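Local coordinates for protein Serpin48 (Tenebrio molitor, PDB 3OZQ) that acts as a highly specific serpin of insect innate immunity, inhibiting the serine protease SPE, at residues Q143-I148 / A168-A173; K272-V277 / V314-I319; G54-E59 / V288-G293. All coordinates share one frame; numbering follows the deposited sequence.

Contact 1 of 3, residues Q143-I148 / A168-A173; sequences QTQHKI and ALYFNA
The ring of Tyr170 stands against the turn formed by Thr144 to Lys147. Gln145 OE1 lies at its edge, near the ring plane, and accepts a hydrogen bond of 2.9 Å from Tyr170 OH. The hydroxyl oxygen meets that carbonyl at a C=O...O angle of 105°, and the amide plane is turned 68° from the ring. From one side of the ring plane, obliquely, come Thr144 O, Lys147 CG and Ile148 CD1, with Thr144 O 4.0 Å from Tyr170 CE2. Phe318 meets the ring on this same side, while His92 of strand 90-100 stacks with it. The turn is of type I' and is closed by Lys147 N bonding to Thr144 O (2.9 Å). Thr144 OG1 is held by Val140 O in the preceding helix.

Deeper in, Ile148 bears on the strand. With chi2 near anti (-174°), its CD1 reaches over the strand backbone to 3.4 Å from Leu169 O, a buried carbonyl without a polar partner in the model. Both CD1 and CG2 of Ile148 rest about 4.0 Å from Ala168 CB. A loop leaving a helix and lying across a central strand in this way is characteristic of serpins, where helix F and the segment after it cover beta-sheet A.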
loop_
_atom_site.group_PDB
_atom_site.type_symbol
_atom_site.label_atom_id
_atom_site.label_comp_id
_atom_site.label_asym_id
_atom_site.label_seq_id
_atom_site.Cartn_x
_atom_site.Cartn_y
_atom_site.Cartn_z
ATOM N N GLN A 143 -4.576 8.335 15.434
ATOM C CA GLN A 143 -4.615 6.910 15.103
ATOM C C GLN A 143 -3.311 6.382 14.500
ATOM O O GLN A 143 -3.130 5.173 14.378
ATOM C CB GLN A 143 -5.770 6.619 14.141
ATOM C CG GLN A 143 -7.130 6.599 14.796
ATOM C CD GLN A 143 -7.260 5.458 15.777
ATOM O OE1 GLN A 143 -7.304 4.287 15.384
ATOM N NE2 GLN A 143 -7.297 5.785 17.063
ATOM N N THR A 144 -2.417 7.284 14.111
ATOM C CA THR A 144 -1.117 6.873 13.576
ATOM C C THR A 144 0.039 7.422 14.401
ATOM O O THR A 144 1.107 7.676 13.862
ATOM C CB THR A 144 -0.904 7.353 12.126
ATOM O OG1 THR A 144 -1.091 8.773 12.052
ATOM C CG2 THR A 144 -1.854 6.656 11.165
ATOM N N GLN A 145 -0.179 7.587 15.704
ATOM C CA GLN A 145 0.801 8.197 16.603
ATOM C C GLN A 145 1.482 9.424 15.999
ATOM O O GLN A 145 2.703 9.576 16.077
ATOM C CB GLN A 145 1.846 7.180 17.098
ATOM C CG GLN A 145 1.928 5.867 16.313
ATOM C CD GLN A 145 0.639 5.069 16.367
ATOM O OE1 GLN A 145 0.247 4.423 15.391
ATOM N NE2 GLN A 145 -0.032 5.118 17.510
ATOM N N HIS A 146 0.675 10.291 15.396
ATOM C CA HIS A 146 1.143 11.557 14.819
ATOM C C HIS A 146 2.174 11.420 13.703
ATOM O O HIS A 146 2.766 12.417 13.284
ATOM C CB HIS A 146 1.637 12.509 15.918
ATOM C CG HIS A 146 0.577 12.863 16.916
ATOM N ND1 HIS A 146 -0.080 14.077 16.911
ATOM C CD2 HIS A 146 0.042 12.152 17.938
ATOM C CE1 HIS A 146 -0.963 14.103 17.894
ATOM N NE2 HIS A 146 -0.914 12.946 18.529
ATOM N N LYS A 147 2.352 10.194 13.207
ATOM C CA LYS A 147 3.299 9.901 12.127
ATOM C C LYS A 147 2.792 10.339 10.746
ATOM O O LYS A 147 3.577 10.524 9.810
ATOM C CB LYS A 147 3.601 8.399 12.076
ATOM C CG LYS A 147 4.222 7.791 13.339
ATOM C CD LYS A 147 5.639 8.279 13.586
ATOM C CE LYS A 147 6.437 7.288 14.439
ATOM N NZ LYS A 147 5.585 6.575 15.435
ATOM N N ILE A 148 1.476 10.479 10.617
ATOM C CA ILE A 148 0.859 10.848 9.348
ATOM C C ILE A 148 0.002 12.092 9.516
ATOM O O ILE A 148 -1.011 12.086 10.214
ATOM C CB ILE A 148 0.054 9.680 8.735
ATOM C CG1 ILE A 148 1.011 8.535 8.383
ATOM C CG2 ILE A 148 -0.737 10.153 7.507
ATOM C CD1 ILE A 148 0.359 7.383 7.640
ATOM N N ALA A 168 -5.000 5.977 5.721
ATOM C CA ALA A 168 -3.639 6.275 6.123
ATOM C C ALA A 168 -3.042 5.023 6.726
ATOM O O ALA A 168 -3.698 4.342 7.513
ATOM C CB ALA A 168 -3.618 7.364 7.138
ATOM N N LEU A 169 -1.801 4.723 6.367
ATOM C CA LEU A 169 -1.128 3.552 6.934
ATOM C C LEU A 169 0.382 3.586 6.826
ATOM O O LEU A 169 0.966 4.390 6.102
ATOM C CB LEU A 169 -1.643 2.217 6.346
ATOM C CG LEU A 169 -1.917 1.937 4.856
ATOM C CD1 LEU A 169 -1.365 2.940 3.885
ATOM C CD2 LEU A 169 -1.557 0.492 4.412
ATOM N N TYR A 170 0.997 2.676 7.566
ATOM C CA TYR A 170 2.429 2.476 7.538
ATOM C C TYR A 170 2.693 1.156 8.239
ATOM O O TYR A 170 1.870 0.686 9.029
ATOM C CB TYR A 170 3.166 3.629 8.224
ATOM C CG TYR A 170 3.028 3.662 9.729
ATOM C CD1 TYR A 170 3.952 3.016 10.542
ATOM C CD2 TYR A 170 1.980 4.348 10.339
ATOM C CE1 TYR A 170 3.837 3.048 11.922
ATOM C CE2 TYR A 170 1.853 4.384 11.723
ATOM C CZ TYR A 170 2.790 3.730 12.509
ATOM O OH TYR A 170 2.677 3.755 13.880
ATOM N N PHE A 171 3.843 0.566 7.937
ATOM C CA PHE A 171 4.184 -0.782 8.365
ATOM C C PHE A 171 5.389 -0.725 9.290
ATOM O O PHE A 171 6.273 0.111 9.118
ATOM C CB PHE A 171 4.548 -1.619 7.139
ATOM C CG PHE A 171 4.663 -3.092 7.416
ATOM C CD1 PHE A 171 3.579 -3.807 7.895
ATOM C CD2 PHE A 171 5.857 -3.769 7.181
ATOM C CE1 PHE A 171 3.682 -5.179 8.138
ATOM C CE2 PHE A 171 5.961 -5.136 7.422
ATOM C CZ PHE A 171 4.868 -5.842 7.894
ATOM N N ASN A 172 5.416 -1.622 10.268
ATOM C CA ASN A 172 6.544 -1.724 11.179
ATOM C C ASN A 172 7.030 -3.166 11.287
ATOM O O ASN A 172 6.267 -4.053 11.681
ATOM C CB ASN A 172 6.154 -1.189 12.553
ATOM C CG ASN A 172 7.215 -1.455 13.598
ATOM O OD1 ASN A 172 8.111 -0.631 13.818
ATOM N ND2 ASN A 172 7.131 -2.613 14.244
ATOM N N ALA A 173 8.291 -3.399 10.916
ATOM C CA ALA A 173 8.865 -4.741 10.935
ATOM C C ALA A 173 10.357 -4.725 11.227
ATOM O O ALA A 173 11.025 -3.695 11.091
ATOM C CB ALA A 173 8.596 -5.480 9.621
#

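Contact 2 of 3, residues K272-V277 / V314-I319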
loop_
_atom_site.group_PDB
_atom_site.type_symbol
_atom_site.label_atom_id
_atom_site.label_comp_id
_atom_site.label_asym_id
_atom_site.label_seq_id
_atom_site.Cartn_x
_atom_site.Cartn_y
_atom_site.Cartn_z
ATOM N N LYS A 272 13.546 6.633 2.535
ATOM C CA LYS A 272 12.283 7.013 3.131
ATOM C C LYS A 272 11.425 7.549 2.010
ATOM O O LYS A 272 11.909 8.305 1.161
ATOM C CB LYS A 272 12.501 8.075 4.208
ATOM C CG LYS A 272 11.287 8.294 5.086
ATOM C CD LYS A 272 11.615 9.172 6.287
ATOM C CE LYS A 272 10.350 9.753 6.903
ATOM N NZ LYS A 272 10.650 10.766 7.963
ATOM N N ILE A 273 10.163 7.127 1.978
ATOM C CA ILE A 273 9.212 7.628 0.999
ATOM C C ILE A 273 7.874 7.960 1.653
ATOM O O ILE A 273 7.364 7.192 2.469
ATOM C CB ILE A 273 8.921 6.605 -0.118
ATOM C CG1 ILE A 273 10.227 6.064 -0.728
ATOM C CG2 ILE A 273 7.976 7.230 -1.159
ATOM C CD1 ILE A 273 10.029 4.865 -1.690
ATOM N N GLU A 274 7.311 9.099 1.272
ATOM C CA GLU A 274 5.960 9.487 1.672
ATOM C C GLU A 274 5.125 9.754 0.437
ATOM O O GLU A 274 5.523 10.529 -0.429
ATOM C CB GLU A 274 5.983 10.748 2.532
ATOM C CG GLU A 274 6.301 10.518 3.996
ATOM C CD GLU A 274 5.621 11.548 4.902
ATOM O OE1 GLU A 274 4.366 11.653 4.837
ATOM O OE2 GLU A 274 6.341 12.251 5.661
ATOM N N SER A 275 3.966 9.109 0.352
ATOM C CA SER A 275 3.082 9.307 -0.787
ATOM C C SER A 275 1.651 9.611 -0.374
ATOM O O SER A 275 1.180 9.147 0.661
ATOM C CB SER A 275 3.110 8.090 -1.715
ATOM O OG SER A 275 4.407 7.914 -2.275
ATOM N N THR A 276 0.975 10.406 -1.198
ATOM C CA THR A 276 -0.447 10.648 -1.053
ATOM C C THR A 276 -1.061 10.292 -2.399
ATOM O O THR A 276 -0.651 10.816 -3.429
ATOM C CB THR A 276 -0.744 12.115 -0.669
ATOM O OG1 THR A 276 -0.116 12.417 0.584
ATOM C CG2 THR A 276 -2.245 12.350 -0.556
ATOM N N VAL A 277 -2.008 9.365 -2.397
ATOM C CA VAL A 277 -2.565 8.854 -3.638
ATOM C C VAL A 277 -4.077 9.116 -3.749
ATOM O O VAL A 277 -4.849 8.797 -2.850
ATOM C CB VAL A 277 -2.272 7.338 -3.803
ATOM C CG1 VAL A 277 -2.919 6.789 -5.069
ATOM C CG2 VAL A 277 -0.770 7.083 -3.794
ATOM N N VAL A 314 -8.596 9.057 -0.568
ATOM C CA VAL A 314 -7.256 9.555 -0.360
ATOM C C VAL A 314 -6.456 8.599 0.505
ATOM O O VAL A 314 -6.819 8.326 1.654
ATOM C CB VAL A 314 -7.276 10.988 0.265
ATOM C CG1 VAL A 314 -5.853 11.540 0.369
ATOM C CG2 VAL A 314 -8.101 11.902 -0.599
ATOM N N GLN A 315 -5.405 8.046 -0.079
ATOM C CA GLN A 315 -4.460 7.235 0.685
ATOM C C GLN A 315 -3.192 8.006 0.973
ATOM O O GLN A 315 -2.645 8.663 0.100
ATOM C CB GLN A 315 -4.127 5.946 -0.055
ATOM C CG GLN A 315 -3.229 5.007 0.735
ATOM C CD GLN A 315 -2.954 3.723 -0.004
ATOM O OE1 GLN A 315 -3.698 2.752 0.138
ATOM N NE2 GLN A 315 -1.880 3.702 -0.794
ATOM N N LYS A 316 -2.712 7.907 2.199
ATOM C CA LYS A 316 -1.398 8.436 2.519
ATOM C C LYS A 316 -0.639 7.418 3.325
ATOM O O LYS A 316 -1.191 6.803 4.234
ATOM C CB LYS A 316 -1.509 9.741 3.307
ATOM C CG LYS A 316 -0.193 10.487 3.426
ATOM C CD LYS A 316 -0.450 11.899 3.931
ATOM C CE LYS A 316 0.812 12.758 3.810
ATOM N NZ LYS A 316 0.555 14.203 4.085
ATOM N N SER A 317 0.629 7.232 2.972
ATOM C CA SER A 317 1.467 6.230 3.622
ATOM C C SER A 317 2.930 6.633 3.512
ATOM O O SER A 317 3.291 7.470 2.686
ATOM C CB SER A 317 1.242 4.855 2.981
ATOM O OG SER A 317 1.805 4.800 1.679
ATOM N N PHE A 318 3.763 6.042 4.364
ATOM C CA PHE A 318 5.205 6.208 4.271
ATOM C C PHE A 318 5.911 4.915 4.631
ATOM O O PHE A 318 5.320 3.997 5.221
ATOM C CB PHE A 318 5.695 7.323 5.191
ATOM C CG PHE A 318 5.642 6.975 6.639
ATOM C CD1 PHE A 318 4.451 7.085 7.342
ATOM C CD2 PHE A 318 6.776 6.549 7.307
ATOM C CE1 PHE A 318 4.394 6.763 8.685
ATOM C CE2 PHE A 318 6.726 6.223 8.648
ATOM C CZ PHE A 318 5.535 6.333 9.337
ATOM N N ILE A 319 7.176 4.856 4.249
ATOM C CA ILE A 319 8.055 3.762 4.614
ATOM C C ILE A 319 9.424 4.355 4.913
ATOM O O ILE A 319 9.872 5.314 4.263
ATOM C CB ILE A 319 8.192 2.736 3.491
ATOM C CG1 ILE A 319 8.987 1.514 3.985
ATOM C CG2 ILE A 319 8.878 3.382 2.287
ATOM C CD1 ILE A 319 9.060 0.376 2.985
#
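Lys316 lies across Thr276, its partner in a non-hydrogen-bonded pair of this antiparallel ladder. Its CB is 3.8 Å from Ser275 O. With CG anti to the backbone N (chi1 -168°), CG comes to 3.4 Å from Ser275 O, and the extended chain then carries CD and CE past Thr276 OG1, with CE at 3.4 Å from that oxygen. CE also approaches Glu274 OE1 at 3.9 Å, but the ammonium stops short of a salt bridge, since Lys316 NZ and Glu274 OE1 are 4.6 Å apart. NZ instead bonds to Gln149 O. An alanine here would probably leave Gln149 O without this donor and open a gap beside Thr276 OG1.

On the same face Glu274 CG lies 3.5 Å from Phe318 CB, the two side chains pointing the same way. Six backbone hydrogen bonds join the strands, the shortest from Val277 N to Gln315 O (2.7 Å).

The face bearing Lys316 and Phe318 is turned toward the loop after helix 129-143. From the other face, Ser275 OG bonds to Leu35 N, and Ile273 and Ile319 pack on strand 356-362. Strand 163-174 flanks strand 310-321 in parallel and bonds to the backbone of Lys316.

Contact 3 of 3, residues G54-E59 / V288-G293; sequences GDTAEE and VKKAFG
Glu59 drives its carboxylate into the backbone at the start of the short 3-10 segment 290-292, and there the contact is tight. Its chain is extended beyond CG (chi2 -179°), and the single oxygen OE1 accepts two backbone bonds. Lys290 N, at 2.9 Å from Glu59 OE1, uses the syn lone pair, whereas Lys289 N, at 3.0 Å from the same oxygen, approaches 49° out of the carboxylate plane. A water donates to OE1 as well, at 2.6 Å, and also donates to Thr56 O while accepting from Ala291 N. Three donors thus gather on one oxygen, which fixes the rotation of the carboxylate and is likely to favour its charged form. Beside this polar knot, Thr56 CG2 presses on Ala291 CB at 3.7 Å.

The outer side is looser. The Lys290 chain crosses that of Glu59 at about a right angle, and a bend at chi2 brings CD to 3.6 Å from Glu59 OE2. At the end of the chain the ammonium comes near two acids without gripping either: Lys290 NZ lies 4.8 Å from Asp55 OD2 and equally far from Glu59 OE2, and its ion pair with Glu295 is long and weak.

The contact fastens helix 54-63 to the loop that follows helix 279-286. Val288 packs on Ile60 and Val63 of the first helix, while Phe292 turns to helix 279-286 and to strand 310-321, whose Ile310 bonds to the backbone of Ala291.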
loop_
_atom_site.group_PDB
_atom_site.type_symbol
_atom_site.label_atom_id
_atom_site.label_comp_id
_atom_site.label_asym_id
_atom_site.label_seq_id
_atom_site.Cartn_x
_atom_site.Cartn_y
_atom_site.Cartn_z
ATOM N N GLY A 54 -27.124 -2.428 -6.074
ATOM C CA GLY A 54 -27.344 -2.541 -7.502
ATOM C C GLY A 54 -26.089 -2.565 -8.333
ATOM O O GLY A 54 -25.134 -3.263 -8.013
ATOM N N ASP A 55 -26.087 -1.811 -9.422
ATOM C CA ASP A 55 -24.935 -1.814 -10.311
ATOM C C ASP A 55 -23.721 -1.102 -9.688
ATOM O O ASP A 55 -22.574 -1.488 -9.940
ATOM C CB ASP A 55 -25.298 -1.234 -11.681
ATOM C CG ASP A 55 -26.277 -2.124 -12.456
ATOM O OD1 ASP A 55 -27.281 -2.569 -11.858
ATOM O OD2 ASP A 55 -26.027 -2.388 -13.660
ATOM N N THR A 56 -23.978 -0.082 -8.870
ATOM C CA THR A 56 -22.928 0.559 -8.073
ATOM C C THR A 56 -22.064 -0.465 -7.338
ATOM O O THR A 56 -20.863 -0.566 -7.585
ATOM C CB THR A 56 -23.498 1.513 -7.006
ATOM O OG1 THR A 56 -24.282 2.534 -7.627
ATOM C CG2 THR A 56 -22.367 2.158 -6.229
ATOM N N ALA A 57 -22.679 -1.215 -6.430
ATOM C CA ALA A 57 -21.940 -2.180 -5.622
ATOM C C ALA A 57 -21.329 -3.282 -6.476
ATOM O O ALA A 57 -20.248 -3.797 -6.166
ATOM C CB ALA A 57 -22.826 -2.776 -4.563
ATOM N N GLU A 58 -22.026 -3.638 -7.549
ATOM C CA GLU A 58 -21.593 -4.725 -8.417
ATOM C C GLU A 58 -20.330 -4.362 -9.192
ATOM O O GLU A 58 -19.447 -5.194 -9.374
ATOM C CB GLU A 58 -22.717 -5.120 -9.379
ATOM C CG GLU A 58 -22.362 -6.276 -10.308
ATOM C CD GLU A 58 -22.005 -7.545 -9.555
ATOM O OE1 GLU A 58 -22.350 -7.653 -8.356
ATOM O OE2 GLU A 58 -21.370 -8.435 -10.165
ATOM N N GLU A 59 -20.260 -3.122 -9.663
ATOM C CA GLU A 59 -19.063 -2.615 -10.321
ATOM C C GLU A 59 -17.861 -2.770 -9.405
ATOM O O GLU A 59 -16.878 -3.415 -9.764
ATOM C CB GLU A 59 -19.231 -1.141 -10.679
ATOM C CG GLU A 59 -19.486 -0.863 -12.141
ATOM C CD GLU A 59 -19.628 0.622 -12.418
ATOM O OE1 GLU A 59 -19.380 1.427 -11.491
ATOM O OE2 GLU A 59 -19.994 0.986 -13.556
ATOM N N VAL A 288 -14.491 1.487 -11.766
ATOM C CA VAL A 288 -15.489 2.024 -10.852
ATOM C C VAL A 288 -15.946 3.389 -11.356
ATOM O O VAL A 288 -15.183 4.359 -11.321
ATOM C CB VAL A 288 -14.952 2.187 -9.425
ATOM C CG1 VAL A 288 -16.029 2.765 -8.522
ATOM C CG2 VAL A 288 -14.451 0.864 -8.880
ATOM N N LYS A 289 -17.188 3.460 -11.834
ATOM C CA LYS A 289 -17.717 4.709 -12.385
ATOM C C LYS A 289 -18.946 5.180 -11.613
ATOM O O LYS A 289 -18.974 6.305 -11.111
ATOM C CB LYS A 289 -18.053 4.563 -13.873
ATOM C CG LYS A 289 -16.910 4.038 -14.746
ATOM C CD LYS A 289 -15.543 4.588 -14.314
ATOM C CE LYS A 289 -14.637 4.889 -15.507
ATOM N NZ LYS A 289 -14.847 6.285 -16.015
ATOM N N LYS A 290 -19.936 4.296 -11.496
ATOM C CA LYS A 290 -21.223 4.631 -10.890
ATOM C C LYS A 290 -21.095 5.288 -9.524
ATOM O O LYS A 290 -21.770 6.274 -9.249
ATOM C CB LYS A 290 -22.110 3.388 -10.771
ATOM C CG LYS A 290 -23.209 3.287 -11.826
ATOM C CD LYS A 290 -22.655 3.348 -13.243
ATOM C CE LYS A 290 -23.778 3.360 -14.275
ATOM N NZ LYS A 290 -24.633 2.138 -14.181
ATOM N N ALA A 291 -20.234 4.736 -8.671
ATOM C CA ALA A 291 -20.158 5.177 -7.283
ATOM C C ALA A 291 -19.695 6.625 -7.138
ATOM O O ALA A 291 -19.866 7.222 -6.077
ATOM C CB ALA A 291 -19.271 4.253 -6.475
ATOM N N PHE A 292 -19.097 7.169 -8.197
ATOM C CA PHE A 292 -18.563 8.538 -8.175
ATOM C C PHE A 292 -19.506 9.559 -8.816
ATOM O O PHE A 292 -19.220 10.759 -8.810
ATOM C CB PHE A 292 -17.225 8.603 -8.926
ATOM C CG PHE A 292 -16.161 7.687 -8.382
ATOM C CD1 PHE A 292 -15.867 7.657 -7.028
ATOM C CD2 PHE A 292 -15.438 6.860 -9.240
ATOM C CE1 PHE A 292 -14.845 6.819 -6.541
ATOM C CE2 PHE A 292 -14.438 6.019 -8.762
ATOM C CZ PHE A 292 -14.137 5.997 -7.417
ATOM N N GLY A 293 -20.610 9.085 -9.387
ATOM C CA GLY A 293 -21.487 9.942 -10.174
ATOM C C GLY A 293 -22.954 9.907 -9.785
ATOM O O GLY A 293 -23.304 9.443 -8.699
HETATM O O HOH W 1 -19.619 1.651 -8.882
#

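In the fold
Contacts 1 and 2 adjoin, their centres 10 Å apart, because strands 163-174 and 310-321 are parallel neighbours: Leu169 N probably bonds to Lys316 O (3.0 Å), and Leu169 O packs against Ser317 CB. Contact 3 lies apart, its centre about 30 Å from that of contact 1 and 26 Å from that of contact 2. Along the chain contact 1 closes before contact 2 opens, and both its segments fall between those of contact 3, whereas contacts 2 and 3 interleave. Strand 310-321 still links the latter pair, since Phe292 packs on it. In inhibitory serpins the cleaved reactive loop inserts between the strands that correspond to 163-174 and 310-321, so contacts 1 and 2 probably border that site.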